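Local coordinates for protein aminotransferase, class III (Thermomicrobium roseum, PDB 6IO1) that probably transfers amino groups with pyridoxal 5'-phosphate as cofactor, as a thermostable (S)-enantioselective omega-transaminase of the class-III aminotransferase family, at residues P96-L107 / C331-L342. Numbering follows the deposited sequence.
Sequences PTIELAARLAEL and CAVALRNLDILL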
# COMPACT_ATOMS: atom_id res chain seq x y z
N PRO B 96 15.62 1.05 13.18
CA PRO B 96 14.51 0.11 13.44
C PRO B 96 14.24 -0.83 12.29
O PRO B 96 13.95 -2.01 12.51
CB PRO B 96 13.31 1.03 13.72
CG PRO B 96 13.89 2.34 14.06
CD PRO B 96 15.16 2.45 13.30
N THR B 97 14.34 -0.34 11.05
CA THR B 97 14.13 -1.20 9.88
C THR B 97 15.15 -2.32 9.83
O THR B 97 14.81 -3.49 9.61
CB THR B 97 14.19 -0.35 8.61
OG1 THR B 97 13.35 0.80 8.76
CG2 THR B 97 13.71 -1.16 7.41
N ILE B 98 16.43 -1.98 10.04
CA ILE B 98 17.50 -2.98 9.99
C ILE B 98 17.31 -4.02 11.09
O ILE B 98 17.43 -5.23 10.86
CB ILE B 98 18.86 -2.28 10.10
CG1 ILE B 98 19.08 -1.33 8.92
CG2 ILE B 98 19.98 -3.29 10.18
CD1 ILE B 98 20.31 -0.46 9.05
N GLU B 99 17.02 -3.56 12.31
CA GLU B 99 16.83 -4.48 13.42
C GLU B 99 15.63 -5.39 13.19
O GLU B 99 15.67 -6.58 13.50
CB GLU B 99 16.68 -3.71 14.74
CG GLU B 99 17.91 -2.91 15.14
CD GLU B 99 19.06 -3.77 15.65
OE1 GLU B 99 18.94 -5.02 15.62
OE2 GLU B 99 20.07 -3.20 16.10
N LEU B 100 14.54 -4.84 12.63
CA LEU B 100 13.38 -5.67 12.32
C LEU B 100 13.72 -6.71 11.27
O LEU B 100 13.27 -7.86 11.37
CB LEU B 100 12.22 -4.79 11.86
CG LEU B 100 10.93 -5.55 11.55
CD1 LEU B 100 10.39 -6.23 12.81
CD2 LEU B 100 9.88 -4.64 10.94
N ALA B 101 14.50 -6.34 10.26
CA ALA B 101 14.88 -7.31 9.24
C ALA B 101 15.69 -8.45 9.84
O ALA B 101 15.43 -9.63 9.56
CB ALA B 101 15.68 -6.62 8.13
N ALA B 102 16.67 -8.13 10.70
CA ALA B 102 17.46 -9.18 11.33
C ALA B 102 16.60 -10.07 12.23
O ALA B 102 16.72 -11.30 12.22
CB ALA B 102 18.61 -8.57 12.12
N ARG B 103 15.71 -9.45 13.01
CA ARG B 103 14.86 -10.21 13.91
C ARG B 103 13.93 -11.14 13.14
O ARG B 103 13.71 -12.28 13.55
CB ARG B 103 14.05 -9.25 14.79
CG ARG B 103 13.39 -9.91 15.98
CD ARG B 103 12.94 -8.86 16.97
NE ARG B 103 12.49 -9.45 18.23
CZ ARG B 103 11.90 -8.77 19.20
NH1 ARG B 103 11.67 -7.47 19.04
NH2 ARG B 103 11.51 -9.38 20.31
N LEU B 104 13.37 -10.66 12.03
CA LEU B 104 12.53 -11.51 11.20
C LEU B 104 13.33 -12.63 10.56
O LEU B 104 12.81 -13.74 10.38
CB LEU B 104 11.84 -10.67 10.12
CG LEU B 104 10.76 -9.70 10.61
CD1 LEU B 104 10.12 -8.98 9.44
CD2 LEU B 104 9.71 -10.43 11.44
N ALA B 105 14.59 -12.37 10.21
CA ALA B 105 15.45 -13.44 9.72
C ALA B 105 15.60 -14.53 10.78
O ALA B 105 15.63 -15.72 10.45
CB ALA B 105 16.82 -12.89 9.32
N GLU B 106 15.70 -14.13 12.05
CA GLU B 106 15.75 -15.13 13.11
C GLU B 106 14.42 -15.87 13.25
O GLU B 106 14.38 -17.10 13.34
CB GLU B 106 16.14 -14.49 14.44
CG GLU B 106 16.04 -15.45 15.62
CD GLU B 106 16.69 -14.90 16.88
OE1 GLU B 106 16.18 -15.19 17.99
OE2 GLU B 106 17.70 -14.19 16.77
N LEU B 107 13.31 -15.12 13.27
CA LEU B 107 12.01 -15.71 13.57
C LEU B 107 11.50 -16.60 12.45
O LEU B 107 10.90 -17.66 12.71
CB LEU B 107 11.00 -14.61 13.89
CG LEU B 107 11.25 -13.87 15.20
CD1 LEU B 107 10.24 -12.76 15.41
CD2 LEU B 107 11.23 -14.84 16.37
N CYS B 331 8.36 0.12 11.83
CA CYS B 331 9.30 -0.92 12.23
C CYS B 331 9.55 -0.91 13.74
O CYS B 331 9.66 -1.97 14.36
CB CYS B 331 10.60 -0.77 11.46
SG CYS B 331 10.44 -1.06 9.68
N ALA B 332 9.65 0.28 14.34
CA ALA B 332 9.83 0.35 15.79
C ALA B 332 8.61 -0.22 16.52
O ALA B 332 8.75 -0.98 17.49
CB ALA B 332 10.09 1.79 16.22
N VAL B 333 7.41 0.16 16.07
CA VAL B 333 6.20 -0.39 16.67
C VAL B 333 6.15 -1.90 16.48
O VAL B 333 5.71 -2.64 17.37
CB VAL B 333 4.95 0.30 16.07
CG1 VAL B 333 3.68 -0.43 16.48
CG2 VAL B 333 4.90 1.75 16.52
N ALA B 334 6.62 -2.39 15.33
CA ALA B 334 6.67 -3.82 15.09
C ALA B 334 7.62 -4.51 16.05
O ALA B 334 7.34 -5.61 16.53
CB ALA B 334 7.08 -4.10 13.64
N LEU B 335 8.77 -3.89 16.32
CA LEU B 335 9.72 -4.47 17.27
C LEU B 335 9.10 -4.58 18.66
O LEU B 335 9.22 -5.62 19.32
CB LEU B 335 11.00 -3.64 17.31
CG LEU B 335 11.90 -3.69 16.07
CD1 LEU B 335 13.03 -2.68 16.18
CD2 LEU B 335 12.44 -5.10 15.85
N ARG B 336 8.42 -3.52 19.10
CA ARG B 336 7.77 -3.57 20.41
C ARG B 336 6.65 -4.61 20.44
O ARG B 336 6.49 -5.35 21.42
CB ARG B 336 7.24 -2.19 20.78
CG ARG B 336 7.16 -1.93 22.28
CD ARG B 336 8.54 -1.79 22.88
NE ARG B 336 8.49 -1.69 24.34
CZ ARG B 336 8.48 -2.74 25.15
NH1 ARG B 336 8.56 -3.97 24.66
NH2 ARG B 336 8.42 -2.56 26.47
N ASN B 337 5.86 -4.67 19.36
CA ASN B 337 4.78 -5.65 19.26
C ASN B 337 5.33 -7.06 19.31
O ASN B 337 4.73 -7.95 19.93
CB ASN B 337 3.99 -5.41 17.97
CG ASN B 337 2.84 -6.38 17.81
OD1 ASN B 337 1.88 -6.35 18.57
ND2 ASN B 337 2.94 -7.23 16.80
N LEU B 338 6.45 -7.31 18.63
CA LEU B 338 7.09 -8.62 18.68
C LEU B 338 7.60 -8.92 20.08
O LEU B 338 7.52 -10.07 20.54
CB LEU B 338 8.23 -8.69 17.66
CG LEU B 338 7.79 -8.82 16.20
CD1 LEU B 338 9.00 -8.95 15.29
CD2 LEU B 338 6.86 -10.01 16.03
N ASP B 339 8.12 -7.91 20.78
CA ASP B 339 8.53 -8.11 22.17
C ASP B 339 7.36 -8.63 22.99
O ASP B 339 7.48 -9.63 23.71
CB ASP B 339 9.03 -6.79 22.77
CG ASP B 339 10.35 -6.34 22.17
OD1 ASP B 339 11.01 -7.15 21.50
OD2 ASP B 339 10.71 -5.16 22.37
N ILE B 340 6.20 -7.98 22.86
CA ILE B 340 5.04 -8.39 23.64
C ILE B 340 4.54 -9.76 23.20
O ILE B 340 4.20 -10.61 24.04
CB ILE B 340 3.94 -7.32 23.55
CG1 ILE B 340 4.42 -6.02 24.19
CG2 ILE B 340 2.66 -7.80 24.22
CD1 ILE B 340 3.42 -4.88 24.11
N LEU B 341 4.47 -10.00 21.89
CA LEU B 341 3.95 -11.26 21.37
C LEU B 341 4.80 -12.44 21.82
O LEU B 341 4.27 -13.47 22.25
CB LEU B 341 3.87 -11.19 19.84
CG LEU B 341 3.03 -12.23 19.09
CD1 LEU B 341 1.55 -12.00 19.34
CD2 LEU B 341 3.33 -12.18 17.61
N LEU B 342 6.12 -12.31 21.71
CA LEU B 342 7.01 -13.39 22.13
C LEU B 342 7.01 -13.56 23.64
O LEU B 342 6.95 -14.69 24.15
CB LEU B 342 8.43 -13.13 21.62
CG LEU B 342 8.61 -13.05 20.10
CD1 LEU B 342 10.02 -12.62 19.74
CD2 LEU B 342 8.25 -14.37 19.44
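Arg-103 reaches straight across to Asp-339 and grips one carboxylate oxygen end-on: its NH1 and NH2 each lie 2.6 Å from Asp-339 OD1, which sits close to the guanidinium plane. The two flat groups are turned 45° apart, and NH2 meets OD1 nearly along the C-O axis while NH1 comes from above the carboxylate plane. With CG anti to the backbone N (chi1 -166°) and the chain extended from there to NE, the arginine spans the whole gap. NH1 also makes a weak bond of 3.1 Å to Leu-335 O, and the CB of Leu-338 lies over the centre of one guanidinium face. The other carboxylate oxygen, Asp-339 OD2, pairs in a salt bridge with Arg-336 NH1, through a long, weak hydrogen bond from a turn earlier on the same helix. Replacing Arg-103 with alanine is likely to take from Asp-339 OD1 both of the donors described here and open a gap between Leu-335, Leu-338 and Leu-342.

Beside the salt bridge the leucines interlock. Leu-100 sits as a knob among Cys-331, Ala-334, Leu-335 and Leu-338, its CD2 3.8 Å from Cys-331 SG and its CD1 3.9 Å from Leu-338 CD1. In return, Leu-338 fits among Leu-100, Arg-103, Leu-104 and Leu-107. Pro-96 closes the N-terminal end, its CB 4.0 Å from Cys-331 CB, while Thr-97 OG1 hydrogen-bonds to Gly-326 O. Phe-117 of strand 112-118 lies against Leu-100, and Glu-99 makes a salt bridge to Lys-14 of the second subunit.

The axes of 96-107 and 331-342 approach to 8.7 Å at 41°, a knobs-into-holes pair. It joins helix 328-344 to helix 95-107, which packs on strand 112-118, at the edge, within this chain, of the large mixed sheet in the fold type I architecture of class-III aminotransferases.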